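Local coordinates for protein CRISPR system Cmr subunit Cmr1-1 (Pyrococcus furiosus, PDB 4W8Z) that binds RNA and, with Cmr6, caps the crRNA-carrying type III-B Cmr ribonucleoprotein complex, part of the CRISPR defence against invading nucleic acids, at residues H308-S313 / L322-W327; R43-A48 / I300-S305; W327-S330 / P334-K337; G102-S107 / E239-F244. One frame throughout, in Å; residues are numbered along the deposited sequence.

Contact 1 (H308-S313 / L322-W327); sequences HPEVRS and LSNFDW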
loop_
_atom_site.group_PDB
_atom_site.type_symbol
_atom_site.label_atom_id
_atom_site.label_comp_id
_atom_site.label_asym_id
_atom_site.label_seq_id
_atom_site.Cartn_x
_atom_site.Cartn_y
_atom_site.Cartn_z
ATOM N N HIS A 308 3.997 -16.739 4.014
ATOM C CA HIS A 308 3.898 -15.748 5.079
ATOM C C HIS A 308 2.946 -16.257 6.150
ATOM O O HIS A 308 1.755 -16.434 5.889
ATOM C CB HIS A 308 3.413 -14.399 4.542
ATOM C CG HIS A 308 4.061 -13.992 3.257
ATOM N ND1 HIS A 308 5.146 -13.143 3.205
ATOM C CD2 HIS A 308 3.774 -14.318 1.975
ATOM C CE1 HIS A 308 5.501 -12.965 1.945
ATOM N NE2 HIS A 308 4.686 -13.668 1.179
ATOM N N PRO A 309 3.467 -16.493 7.362
ATOM C CA PRO A 309 2.642 -17.048 8.438
ATOM C C PRO A 309 1.479 -16.132 8.816
ATOM O O PRO A 309 1.615 -14.908 8.769
ATOM C CB PRO A 309 3.633 -17.187 9.601
ATOM C CG PRO A 309 4.702 -16.185 9.308
ATOM C CD PRO A 309 4.834 -16.177 7.817
ATOM N N GLU A 310 0.339 -16.724 9.160
ATOM C CA GLU A 310 -0.759 -15.958 9.728
ATOM C C GLU A 310 -0.478 -15.796 11.213
ATOM O O GLU A 310 -1.102 -14.991 11.891
ATOM C CB GLU A 310 -2.111 -16.640 9.497
ATOM C CG GLU A 310 -3.313 -15.793 9.925
ATOM C CD GLU A 310 -4.644 -16.406 9.536
ATOM O OE1 GLU A 310 -5.680 -15.716 9.661
ATOM O OE2 GLU A 310 -4.655 -17.582 9.114
ATOM N N VAL A 311 0.496 -16.553 11.702
ATOM C CA VAL A 311 0.825 -16.576 13.117
ATOM C C VAL A 311 2.102 -15.798 13.437
ATOM O O VAL A 311 3.162 -16.051 12.858
ATOM C CB VAL A 311 0.972 -18.022 13.604
ATOM C CG1 VAL A 311 -0.385 -18.595 13.961
ATOM C CG2 VAL A 311 1.635 -18.862 12.522
ATOM N N ARG A 312 1.994 -14.856 14.368
ATOM C CA ARG A 312 3.131 -14.033 14.764
ATOM C C ARG A 312 3.224 -13.932 16.288
ATOM O O ARG A 312 2.210 -14.009 16.982
ATOM C CB ARG A 312 3.017 -12.645 14.132
ATOM C CG ARG A 312 4.347 -12.020 13.763
ATOM C CD ARG A 312 5.246 -13.018 13.057
ATOM N NE ARG A 312 6.549 -12.447 12.732
ATOM C CZ ARG A 312 7.483 -12.152 13.632
ATOM N NH1 ARG A 312 7.261 -12.362 14.924
ATOM N NH2 ARG A 312 8.643 -11.640 13.240
ATOM N N SER A 313 4.436 -13.767 16.815
ATOM C CA SER A 313 4.617 -13.695 18.263
ATOM C C SER A 313 4.396 -12.270 18.766
ATOM O O SER A 313 5.286 -11.645 19.342
ATOM C CB SER A 313 6.002 -14.195 18.670
ATOM O OG SER A 313 7.008 -13.324 18.197
ATOM N N LEU A 322 -5.090 -10.861 5.983
ATOM C CA LEU A 322 -4.841 -11.726 4.834
ATOM C C LEU A 322 -6.008 -11.733 3.864
ATOM O O LEU A 322 -7.039 -11.111 4.110
ATOM C CB LEU A 322 -4.545 -13.152 5.290
ATOM C CG LEU A 322 -3.377 -13.331 6.260
ATOM C CD1 LEU A 322 -3.145 -14.812 6.497
ATOM C CD2 LEU A 322 -2.112 -12.647 5.732
ATOM N N SER A 323 -5.846 -12.455 2.762
ATOM C CA SER A 323 -6.790 -12.381 1.658
ATOM C C SER A 323 -8.159 -12.969 1.980
ATOM O O SER A 323 -9.126 -12.701 1.276
ATOM C CB SER A 323 -6.214 -13.086 0.440
ATOM O OG SER A 323 -6.040 -14.462 0.719
ATOM N N ASN A 324 -8.258 -13.762 3.040
ATOM C CA ASN A 324 -9.557 -14.311 3.422
ATOM C C ASN A 324 -10.452 -13.257 4.081
ATOM O O ASN A 324 -11.573 -13.552 4.501
ATOM C CB ASN A 324 -9.384 -15.516 4.347
ATOM C CG ASN A 324 -8.613 -15.185 5.605
ATOM O OD1 ASN A 324 -7.875 -14.208 5.662
ATOM N ND2 ASN A 324 -8.772 -16.014 6.620
ATOM N N PHE A 325 -9.942 -12.031 4.167
ATOM C CA PHE A 325 -10.679 -10.904 4.721
ATOM C C PHE A 325 -11.670 -10.331 3.706
ATOM O O PHE A 325 -12.587 -9.594 4.070
ATOM C CB PHE A 325 -9.694 -9.828 5.191
ATOM C CG PHE A 325 -10.316 -8.482 5.451
ATOM C CD1 PHE A 325 -11.162 -8.285 6.529
ATOM C CD2 PHE A 325 -10.032 -7.404 4.625
ATOM C CE1 PHE A 325 -11.723 -7.041 6.774
ATOM C CE2 PHE A 325 -10.592 -6.159 4.863
ATOM C CZ PHE A 325 -11.436 -5.978 5.941
ATOM N N ASP A 326 -11.506 -10.690 2.435
ATOM C CA ASP A 326 -12.327 -10.098 1.381
ATOM C C ASP A 326 -13.804 -10.474 1.490
ATOM O O ASP A 326 -14.665 -9.707 1.065
ATOM C CB ASP A 326 -11.796 -10.484 -0.005
ATOM C CG ASP A 326 -11.570 -11.975 -0.157
ATOM O OD1 ASP A 326 -12.147 -12.764 0.626
ATOM O OD2 ASP A 326 -10.798 -12.358 -1.062
ATOM N N TRP A 327 -14.099 -11.644 2.051
ATOM C CA TRP A 327 -15.489 -12.045 2.267
ATOM C C TRP A 327 -16.222 -11.014 3.118
ATOM O O TRP A 327 -17.388 -10.714 2.880
ATOM C CB TRP A 327 -15.580 -13.418 2.940
ATOM C CG TRP A 327 -16.924 -13.649 3.579
ATOM C CD1 TRP A 327 -17.260 -13.442 4.889
ATOM C CD2 TRP A 327 -18.119 -14.098 2.927
ATOM N NE1 TRP A 327 -18.589 -13.743 5.091
ATOM C CE2 TRP A 327 -19.138 -14.146 3.905
ATOM C CE3 TRP A 327 -18.425 -14.467 1.614
ATOM C CZ2 TRP A 327 -20.436 -14.551 3.608
ATOM C CZ3 TRP A 327 -19.717 -14.868 1.323
ATOM C CH2 TRP A 327 -20.707 -14.908 2.317
#
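Glu310 carries its CG anti to the backbone N (chi1 -173°) and stays extended from there on, reaching across to Leu322, whose own CG lies anti to the carbonyl carbon (chi1 -57°). The two side chains meet aslant, and a single methyl does the touching: Leu322 CD1 lies against the aliphatic shank of the glutamate, 3.6 Å from Glu310 CG and 3.7 Å from Glu310 CB. It follows the chain to the carboxylate carbon, Glu310 CD, also at 3.7 Å. At 4.3 Å, Glu310 OE1 and Asn324 ND2 are neighbours without a hydrogen bond; the acid is instead held by a salt bridge from OE1 to Arg255 and a hydrogen bond from OE2 to Tyr259. Tyr251 OH takes both Asn324 OD1 and Leu322 N as partners. Phe325 N bonds back to Leu322 O at 3.0 Å, closing the 3-10 turn. The result is a loop of the Cmr1-like C-terminal region whose two limbs pack together, pinned by polar side chains of helix 237-264.

Contact 2 (R43-A48 / I300-S305); sequences RWWFRA and IKFFQS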
loop_
_atom_site.group_PDB
_atom_site.type_symbol
_atom_site.label_atom_id
_atom_site.label_comp_id
_atom_site.label_asym_id
_atom_site.label_seq_id
_atom_site.Cartn_x
_atom_site.Cartn_y
_atom_site.Cartn_z
ATOM N N ARG A 43 10.782 3.036 -3.628
ATOM C CA ARG A 43 11.746 1.961 -3.801
ATOM C C ARG A 43 11.037 0.617 -3.741
ATOM O O ARG A 43 11.319 -0.281 -4.536
ATOM C CB ARG A 43 12.836 2.037 -2.734
ATOM C CG ARG A 43 14.093 1.270 -3.086
ATOM C CD ARG A 43 14.968 1.051 -1.870
ATOM N NE ARG A 43 16.321 0.674 -2.257
ATOM C CZ ARG A 43 17.323 1.536 -2.373
ATOM N NH1 ARG A 43 17.114 2.822 -2.120
ATOM N NH2 ARG A 43 18.531 1.116 -2.735
ATOM N N TRP A 44 10.103 0.488 -2.800
ATOM C CA TRP A 44 9.334 -0.742 -2.662
ATOM C C TRP A 44 8.560 -1.028 -3.937
ATOM O O TRP A 44 8.555 -2.154 -4.434
ATOM C CB TRP A 44 8.369 -0.663 -1.480
ATOM C CG TRP A 44 7.785 -1.999 -1.113
ATOM C CD1 TRP A 44 8.229 -2.841 -0.140
ATOM C CD2 TRP A 44 6.656 -2.651 -1.719
ATOM N NE1 TRP A 44 7.450 -3.974 -0.096
ATOM C CE2 TRP A 44 6.479 -3.883 -1.056
ATOM C CE3 TRP A 44 5.777 -2.308 -2.754
ATOM C CZ2 TRP A 44 5.463 -4.775 -1.394
ATOM C CZ3 TRP A 44 4.773 -3.196 -3.092
ATOM C CH2 TRP A 44 4.624 -4.417 -2.414
ATOM N N TRP A 45 7.913 0.004 -4.469
ATOM C CA TRP A 45 7.037 -0.167 -5.617
ATOM C C TRP A 45 7.803 -0.371 -6.909
ATOM O O TRP A 45 7.277 -0.956 -7.854
ATOM C CB TRP A 45 6.083 1.023 -5.739
ATOM C CG TRP A 45 4.826 0.767 -4.991
ATOM C CD1 TRP A 45 4.429 1.347 -3.823
ATOM C CD2 TRP A 45 3.819 -0.192 -5.327
ATOM N NE1 TRP A 45 3.224 0.826 -3.422
ATOM C CE2 TRP A 45 2.828 -0.124 -4.328
ATOM C CE3 TRP A 45 3.655 -1.099 -6.381
ATOM C CZ2 TRP A 45 1.684 -0.923 -4.350
ATOM C CZ3 TRP A 45 2.521 -1.892 -6.403
ATOM C CH2 TRP A 45 1.548 -1.798 -5.393
ATOM N N PHE A 46 9.045 0.092 -6.955
ATOM C CA PHE A 46 9.878 -0.181 -8.115
ATOM C C PHE A 46 10.125 -1.678 -8.228
ATOM O O PHE A 46 10.118 -2.240 -9.320
ATOM C CB PHE A 46 11.209 0.564 -8.037
ATOM C CG PHE A 46 12.195 0.131 -9.076
ATOM C CD1 PHE A 46 12.096 0.595 -10.375
ATOM C CD2 PHE A 46 13.210 -0.755 -8.760
ATOM C CE1 PHE A 46 12.996 0.189 -11.338
ATOM C CE2 PHE A 46 14.112 -1.166 -9.716
ATOM C CZ PHE A 46 14.006 -0.692 -11.009
ATOM N N ARG A 47 10.345 -2.319 -7.086
ATOM C CA ARG A 47 10.635 -3.745 -7.054
ATOM C C ARG A 47 9.421 -4.554 -7.486
ATOM O O ARG A 47 9.553 -5.598 -8.120
ATOM C CB ARG A 47 11.076 -4.177 -5.658
ATOM C CG ARG A 47 12.297 -3.452 -5.130
ATOM C CD ARG A 47 12.901 -4.229 -3.978
ATOM N NE ARG A 47 13.029 -5.640 -4.335
ATOM C CZ ARG A 47 13.753 -6.528 -3.661
ATOM N NH1 ARG A 47 14.434 -6.158 -2.584
ATOM N NH2 ARG A 47 13.799 -7.787 -4.072
ATOM N N ALA A 48 8.238 -4.063 -7.137
ATOM C CA ALA A 48 6.997 -4.740 -7.488
ATOM C C ALA A 48 6.719 -4.626 -8.982
ATOM O O ALA A 48 6.184 -5.550 -9.596
ATOM C CB ALA A 48 5.837 -4.174 -6.686
ATOM N N ILE A 300 -5.786 -4.425 -2.241
ATOM C CA ILE A 300 -4.830 -5.123 -3.087
ATOM C C ILE A 300 -4.339 -6.404 -2.400
ATOM O O ILE A 300 -4.055 -6.415 -1.202
ATOM C CB ILE A 300 -3.633 -4.209 -3.473
ATOM C CG1 ILE A 300 -2.661 -4.958 -4.395
ATOM C CG2 ILE A 300 -2.922 -3.682 -2.241
ATOM C CD1 ILE A 300 -1.726 -4.053 -5.168
ATOM N N LYS A 301 -4.278 -7.490 -3.170
ATOM C CA LYS A 301 -3.835 -8.792 -2.666
ATOM C C LYS A 301 -2.603 -9.295 -3.425
ATOM O O LYS A 301 -2.632 -9.405 -4.647
ATOM C CB LYS A 301 -4.973 -9.810 -2.769
ATOM C CG LYS A 301 -6.045 -9.639 -1.707
ATOM C CD LYS A 301 -7.292 -10.458 -2.002
ATOM C CE LYS A 301 -8.122 -9.809 -3.091
ATOM N NZ LYS A 301 -9.457 -10.457 -3.248
ATOM N N PHE A 302 -1.525 -9.599 -2.701
ATOM C CA PHE A 302 -0.260 -9.996 -3.330
ATOM C C PHE A 302 -0.003 -11.501 -3.295
ATOM O O PHE A 302 0.134 -12.080 -2.221
ATOM C CB PHE A 302 0.917 -9.291 -2.652
ATOM C CG PHE A 302 0.905 -7.804 -2.798
ATOM C CD1 PHE A 302 1.315 -7.210 -3.979
ATOM C CD2 PHE A 302 0.503 -6.994 -1.747
ATOM C CE1 PHE A 302 1.310 -5.839 -4.118
ATOM C CE2 PHE A 302 0.499 -5.621 -1.876
ATOM C CZ PHE A 302 0.904 -5.041 -3.063
ATOM N N PHE A 303 0.106 -12.128 -4.462
ATOM C CA PHE A 303 0.351 -13.568 -4.519
ATOM C C PHE A 303 1.789 -13.868 -4.934
ATOM O O PHE A 303 2.220 -13.451 -6.005
ATOM C CB PHE A 303 -0.629 -14.243 -5.486
ATOM C CG PHE A 303 -2.079 -13.935 -5.201
ATOM C CD1 PHE A 303 -2.693 -14.428 -4.061
ATOM C CD2 PHE A 303 -2.827 -13.163 -6.078
ATOM C CE1 PHE A 303 -4.020 -14.151 -3.794
ATOM C CE2 PHE A 303 -4.157 -12.885 -5.817
ATOM C CZ PHE A 303 -4.753 -13.380 -4.674
ATOM N N GLN A 304 2.529 -14.577 -4.083
ATOM C CA GLN A 304 3.893 -14.990 -4.419
ATOM C C GLN A 304 4.230 -16.374 -3.858
ATOM O O GLN A 304 3.370 -17.045 -3.292
ATOM C CB GLN A 304 4.912 -13.962 -3.917
ATOM C CG GLN A 304 5.182 -14.009 -2.421
ATOM C CD GLN A 304 4.548 -12.855 -1.681
ATOM O OE1 GLN A 304 3.329 -12.803 -1.518
ATOM N NE2 GLN A 304 5.374 -11.920 -1.224
ATOM N N SER A 305 5.485 -16.789 -4.015
ATOM C CA SER A 305 5.919 -18.129 -3.618
ATOM C C SER A 305 6.259 -18.254 -2.135
ATOM O O SER A 305 5.971 -19.280 -1.516
ATOM C CB SER A 305 7.131 -18.556 -4.445
ATOM O OG SER A 305 6.808 -18.618 -5.820
#
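Lys301 NZ, gripped by salt bridges to both Glu229 and Asp326, sits on the far side of the strand from its neighbours Ile300 and Phe302, which point at helix 43-48 and meet Trp44 and Trp45. The atoms that touch across the contact are all carbon. Phe302 CZ is the meeting point: Trp44 CH2 lies 3.8 Å from it and Trp45 CH2 4.0 Å from it. Trp44 and Phe302 approach from opposite directions and form an offset edge-to-face pair, the edge of the indole directed at the phenyl face, with ring planes at 70° and centroids 5.6 Å apart. Trp45 arrives differently, crossing Phe302 at about a right angle and bringing CH2 to the edge of the phenyl ring; at the same corner of the indole, in its plane, Ile300 CD1 touches Trp45 CH2 at 4.0 Å. The tryptophans also brace each other, since Trp44 CZ3 stands 3.7 Å above the plane of Trp45, over its centre. Beyond the two segments, Trp285 joins the aromatic group by meeting both Trp44 and Phe302, and helix 136-152 packs on Trp45. With no hydrogen bond across it, this contact between the N-terminal RAMP-superfamily region and the C-terminal sheet is probably held by dispersion and by the preference of aromatic edges for aromatic faces.

Contact 3 (W327-S330 / P334-K337); sequences WFIS and PVTK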
loop_
_atom_site.group_PDB
_atom_site.type_symbol
_atom_site.label_atom_id
_atom_site.label_comp_id
_atom_site.label_asym_id
_atom_site.label_seq_id
_atom_site.Cartn_x
_atom_site.Cartn_y
_atom_site.Cartn_z
ATOM N N TRP A 327 -14.099 -11.644 2.051
ATOM C CA TRP A 327 -15.489 -12.045 2.267
ATOM C C TRP A 327 -16.222 -11.014 3.118
ATOM O O TRP A 327 -17.388 -10.714 2.880
ATOM C CB TRP A 327 -15.580 -13.418 2.940
ATOM C CG TRP A 327 -16.924 -13.649 3.579
ATOM C CD1 TRP A 327 -17.260 -13.442 4.889
ATOM C CD2 TRP A 327 -18.119 -14.098 2.927
ATOM N NE1 TRP A 327 -18.589 -13.743 5.091
ATOM C CE2 TRP A 327 -19.138 -14.146 3.905
ATOM C CE3 TRP A 327 -18.425 -14.467 1.614
ATOM C CZ2 TRP A 327 -20.436 -14.551 3.608
ATOM C CZ3 TRP A 327 -19.717 -14.868 1.323
ATOM C CH2 TRP A 327 -20.707 -14.908 2.317
ATOM N N PHE A 328 -15.526 -10.464 4.108
ATOM C CA PHE A 328 -16.156 -9.578 5.074
ATOM C C PHE A 328 -16.392 -8.185 4.496
ATOM O O PHE A 328 -16.991 -7.325 5.143
ATOM C CB PHE A 328 -15.309 -9.515 6.345
ATOM C CG PHE A 328 -15.163 -10.846 7.026
ATOM C CD1 PHE A 328 -14.102 -11.685 6.716
ATOM C CD2 PHE A 328 -16.102 -11.273 7.953
ATOM C CE1 PHE A 328 -13.973 -12.918 7.327
ATOM C CE2 PHE A 328 -15.977 -12.505 8.568
ATOM C CZ PHE A 328 -14.908 -13.329 8.254
ATOM N N ILE A 329 -15.924 -7.976 3.270
ATOM C CA ILE A 329 -16.280 -6.794 2.496
ATOM C C ILE A 329 -17.304 -7.157 1.427
ATOM O O ILE A 329 -18.369 -6.551 1.340
ATOM C CB ILE A 329 -15.056 -6.161 1.798
ATOM C CG1 ILE A 329 -14.044 -5.636 2.819
ATOM C CG2 ILE A 329 -15.497 -5.035 0.868
ATOM C CD1 ILE A 329 -14.448 -4.325 3.459
ATOM N N SER A 330 -16.968 -8.165 0.625
ATOM C CA SER A 330 -17.716 -8.497 -0.584
ATOM C C SER A 330 -19.067 -9.149 -0.314
ATOM O O SER A 330 -19.917 -9.202 -1.201
ATOM C CB SER A 330 -16.882 -9.419 -1.476
ATOM O OG SER A 330 -16.758 -10.706 -0.898
ATOM N N PRO A 334 -21.214 -4.470 -3.114
ATOM C CA PRO A 334 -20.636 -4.794 -4.429
ATOM C C PRO A 334 -19.177 -4.374 -4.613
ATOM O O PRO A 334 -18.822 -3.216 -4.395
ATOM C CB PRO A 334 -21.534 -4.023 -5.407
ATOM C CG PRO A 334 -22.179 -2.961 -4.589
ATOM C CD PRO A 334 -22.385 -3.585 -3.246
ATOM N N VAL A 335 -18.353 -5.326 -5.042
ATOM C CA VAL A 335 -16.927 -5.109 -5.254
ATOM C C VAL A 335 -16.570 -5.251 -6.730
ATOM O O VAL A 335 -17.003 -6.194 -7.385
ATOM C CB VAL A 335 -16.094 -6.110 -4.428
ATOM C CG1 VAL A 335 -14.617 -6.011 -4.775
ATOM C CG2 VAL A 335 -16.324 -5.886 -2.942
ATOM N N THR A 336 -15.783 -4.317 -7.255
ATOM C CA THR A 336 -15.369 -4.378 -8.654
ATOM C C THR A 336 -13.903 -4.762 -8.790
ATOM O O THR A 336 -13.038 -4.143 -8.175
ATOM C CB THR A 336 -15.587 -3.036 -9.364
ATOM O OG1 THR A 336 -16.979 -2.707 -9.345
ATOM C CG2 THR A 336 -15.093 -3.102 -10.805
ATOM N N LYS A 337 -13.628 -5.783 -9.597
ATOM C CA LYS A 337 -12.254 -6.185 -9.872
ATOM C C LYS A 337 -11.589 -5.201 -10.833
ATOM O O LYS A 337 -12.108 -4.933 -11.918
ATOM C CB LYS A 337 -12.213 -7.602 -10.443
ATOM C CG LYS A 337 -10.810 -8.169 -10.634
ATOM C CD LYS A 337 -10.662 -9.533 -9.967
ATOM C CE LYS A 337 -10.481 -9.399 -8.458
ATOM N NZ LYS A 337 -10.472 -10.718 -7.747
#
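Val335 gives up the largest area here, followed by Ser330 and then Ile329, and all of the touching runs through one methyl, Val335 CG2. That methyl rests on the C-terminal end of the short helix 327-330: it is 3.8 Å from Ser330 CA, 3.9 Å from Ser330 CB and 4.0 Å from Ile329 CG2. A chi1 of 173° sets Val335 CG1 anti to the backbone N and leaves CG2 beside that N, the branch turned to the helix. Ser330 contributes its carbon atoms alone; its hydroxyl lies farther from the valine and hydrogen-bonds to Asp326 O, one turn back. Ile329 meets Val335 at about a right angle and offers only CG2, while its end leads away, CD1 toward Phe244 of helix 237-264; the side chain also touches Phe231 of strand 226-231. The backbones come close as well, with Ser330 CA and Val335 CA 5.8 Å apart, as only three residues lie between the segments 327-330 and 334-337. Strand 335-337 pairs antiparallel with 226-231, Thr336 bonding to Val230 through the backbone, and Lys337 NZ makes a salt bridge to Glu229. Across the contact itself there is no hydrogen bond, which implies a modest, undirected van der Waals fit between the short helix and Val335, with Ser330 OG and Lys337 NZ bonded instead to Asp326 O and Glu229.

Contact 4 (G102-S107 / E239-F244); sequences GYIWFS and EVLAQF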
loop_
_atom_site.group_PDB
_atom_site.type_symbol
_atom_site.label_atom_id
_atom_site.label_comp_id
_atom_site.label_asym_id
_atom_site.label_seq_id
_atom_site.Cartn_x
_atom_site.Cartn_y
_atom_site.Cartn_z
ATOM N N GLY A 102 -11.700 2.481 15.401
ATOM C CA GLY A 102 -10.956 2.053 16.572
ATOM C C GLY A 102 -10.295 0.689 16.525
ATOM O O GLY A 102 -9.423 0.395 17.342
ATOM N N TYR A 103 -10.700 -0.155 15.585
ATOM C CA TYR A 103 -10.084 -1.469 15.476
ATOM C C TYR A 103 -8.972 -1.492 14.429
ATOM O O TYR A 103 -7.886 -1.990 14.701
ATOM C CB TYR A 103 -11.139 -2.531 15.172
ATOM C CG TYR A 103 -12.026 -2.831 16.359
ATOM C CD1 TYR A 103 -11.593 -3.669 17.380
ATOM C CD2 TYR A 103 -13.293 -2.268 16.464
ATOM C CE1 TYR A 103 -12.398 -3.944 18.470
ATOM C CE2 TYR A 103 -14.107 -2.535 17.551
ATOM C CZ TYR A 103 -13.654 -3.375 18.552
ATOM O OH TYR A 103 -14.466 -3.643 19.634
ATOM N N ILE A 104 -9.225 -0.946 13.246
ATOM C CA ILE A 104 -8.190 -0.932 12.220
ATOM C C ILE A 104 -7.019 -0.043 12.640
ATOM O O ILE A 104 -5.875 -0.325 12.292
ATOM C CB ILE A 104 -8.724 -0.472 10.839
ATOM C CG1 ILE A 104 -9.346 0.922 10.907
ATOM C CG2 ILE A 104 -9.733 -1.470 10.286
ATOM C CD1 ILE A 104 -9.772 1.448 9.550
ATOM N N TRP A 105 -7.298 1.019 13.394
ATOM C CA TRP A 105 -6.247 1.935 13.839
ATOM C C TRP A 105 -6.008 1.856 15.342
ATOM O O TRP A 105 -5.528 2.817 15.944
ATOM C CB TRP A 105 -6.584 3.376 13.461
ATOM C CG TRP A 105 -6.647 3.616 11.986
ATOM C CD1 TRP A 105 -6.386 2.715 10.996
ATOM C CD2 TRP A 105 -6.994 4.842 11.331
ATOM N NE1 TRP A 105 -6.552 3.302 9.768
ATOM C CE2 TRP A 105 -6.928 4.606 9.946
ATOM C CE3 TRP A 105 -7.359 6.112 11.781
ATOM C CZ2 TRP A 105 -7.208 5.598 9.006
ATOM C CZ3 TRP A 105 -7.641 7.094 10.844
ATOM C CH2 TRP A 105 -7.562 6.831 9.475
ATOM N N PHE A 106 -6.351 0.713 15.932
ATOM C CA PHE A 106 -6.146 0.461 17.355
ATOM C C PHE A 106 -4.771 0.912 17.845
ATOM O O PHE A 106 -4.665 1.620 18.843
ATOM C CB PHE A 106 -6.341 -1.030 17.647
ATOM C CG PHE A 106 -6.017 -1.425 19.059
ATOM C CD1 PHE A 106 -4.736 -1.823 19.407
ATOM C CD2 PHE A 106 -6.997 -1.418 20.037
ATOM C CE1 PHE A 106 -4.434 -2.189 20.706
ATOM C CE2 PHE A 106 -6.702 -1.786 21.340
ATOM C CZ PHE A 106 -5.418 -2.171 21.672
ATOM N N SER A 107 -3.728 0.498 17.133
ATOM C CA SER A 107 -2.350 0.783 17.525
ATOM C C SER A 107 -2.062 2.281 17.614
ATOM O O SER A 107 -1.281 2.718 18.454
ATOM C CB SER A 107 -1.371 0.123 16.546
ATOM O OG SER A 107 -1.236 -1.266 16.803
ATOM N N GLU A 239 -16.669 7.375 5.857
ATOM C CA GLU A 239 -17.662 6.318 5.710
ATOM C C GLU A 239 -17.012 5.054 5.160
ATOM O O GLU A 239 -17.319 3.946 5.598
ATOM C CB GLU A 239 -18.807 6.761 4.797
ATOM C CG GLU A 239 -20.035 5.863 4.886
ATOM C CD GLU A 239 -21.013 6.088 3.750
ATOM O OE1 GLU A 239 -20.618 5.900 2.581
ATOM O OE2 GLU A 239 -22.176 6.454 4.026
ATOM N N VAL A 240 -16.110 5.232 4.201
ATOM C CA VAL A 240 -15.359 4.123 3.625
ATOM C C VAL A 240 -14.482 3.453 4.679
ATOM O O VAL A 240 -14.493 2.230 4.824
ATOM C CB VAL A 240 -14.482 4.591 2.450
ATOM C CG1 VAL A 240 -13.477 3.514 2.063
ATOM C CG2 VAL A 240 -15.355 4.977 1.265
ATOM N N LEU A 241 -13.731 4.264 5.417
ATOM C CA LEU A 241 -12.897 3.769 6.506
ATOM C C LEU A 241 -13.725 3.024 7.552
ATOM O O LEU A 241 -13.284 2.013 8.098
ATOM C CB LEU A 241 -12.135 4.923 7.160
ATOM C CG LEU A 241 -10.927 5.456 6.387
ATOM C CD1 LEU A 241 -10.408 6.740 7.002
ATOM C CD2 LEU A 241 -9.829 4.405 6.338
ATOM N N ALA A 242 -14.929 3.518 7.816
ATOM C CA ALA A 242 -15.809 2.888 8.792
ATOM C C ALA A 242 -16.267 1.511 8.323
ATOM O O ALA A 242 -16.464 0.610 9.137
ATOM C CB ALA A 242 -17.013 3.777 9.079
ATOM N N GLN A 243 -16.435 1.351 7.015
ATOM C CA GLN A 243 -16.803 0.053 6.456
ATOM C C GLN A 243 -15.692 -0.965 6.690
ATOM O O GLN A 243 -15.954 -2.105 7.077
ATOM C CB GLN A 243 -17.114 0.169 4.962
ATOM C CG GLN A 243 -18.560 0.536 4.657
ATOM C CD GLN A 243 -19.532 -0.578 5.018
ATOM O OE1 GLN A 243 -19.144 -1.744 5.137
ATOM N NE2 GLN A 243 -20.802 -0.222 5.198
ATOM N N PHE A 244 -14.454 -0.540 6.452
ATOM C CA PHE A 244 -13.285 -1.365 6.724
ATOM C C PHE A 244 -13.237 -1.779 8.193
ATOM O O PHE A 244 -12.837 -2.893 8.527
ATOM C CB PHE A 244 -12.005 -0.613 6.352
ATOM C CG PHE A 244 -11.676 -0.650 4.883
ATOM C CD1 PHE A 244 -11.645 -1.850 4.194
ATOM C CD2 PHE A 244 -11.394 0.520 4.193
ATOM C CE1 PHE A 244 -11.335 -1.885 2.845
ATOM C CE2 PHE A 244 -11.089 0.493 2.844
ATOM C CZ PHE A 244 -11.056 -0.712 2.171
#
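Apolar side-chain contact joins Trp105 to Leu241, the two crossing at about a right angle. The CZ2-CH2 end of the indole lies against both leucine methyls, Trp105 CH2 lying 3.8 Å from Leu241 CD1 and Trp105 CZ2 3.9 Å from Leu241 CD2. Ile104 works mainly against backbone: with CG1 between the backbone N and the carbonyl carbon (chi1 58°) and the chain extended beyond (chi2 175°), its CD1 comes 3.8 Å from Leu241 O and its CG2 3.8 Å from Phe244 O. Side chain to side chain, Ile104 CD1 stands 4.4 Å from Phe244 CB. Polar bonding runs to residues outside the pair: Asn245 OD1 receives the backbone N-H groups of Tyr103 and Ile104, and Trp105 NE1 bonds to Arg161 O. The type I turn from Tyr103 to Phe106, with Trp105 as N-cap of helix 106-113, thereby sits on helix 237-264, whose Phe244 packs onward against Phe286 of strand 284-291 and Phe231 of strand 226-231.

Contacts 2 and 4 each bring the N-terminal RAMP-superfamily region against the C-terminal Cmr1-like region, of the same clan, at sites whose centres are 24 Å apart; contacts 1 and 3 lie within the C-terminal region and share Trp327. Phe244 links contacts 1, 3 and 4: in contact 4 its carbonyl O and CB meet Ile104, while its CD1 is 3.8 Å from Ile329 CD1 of contact 3, and Phe325 CZ of contact 1 comes within 4.3 Å of Phe244 O. Contact 1 is tied to contact 2 by a salt bridge, Asp326 OD2 to Lys301 NZ at 3.2 Å. Contacts 2 and 3 do not touch but reach the same sheet. No RNA is bound in this apo model.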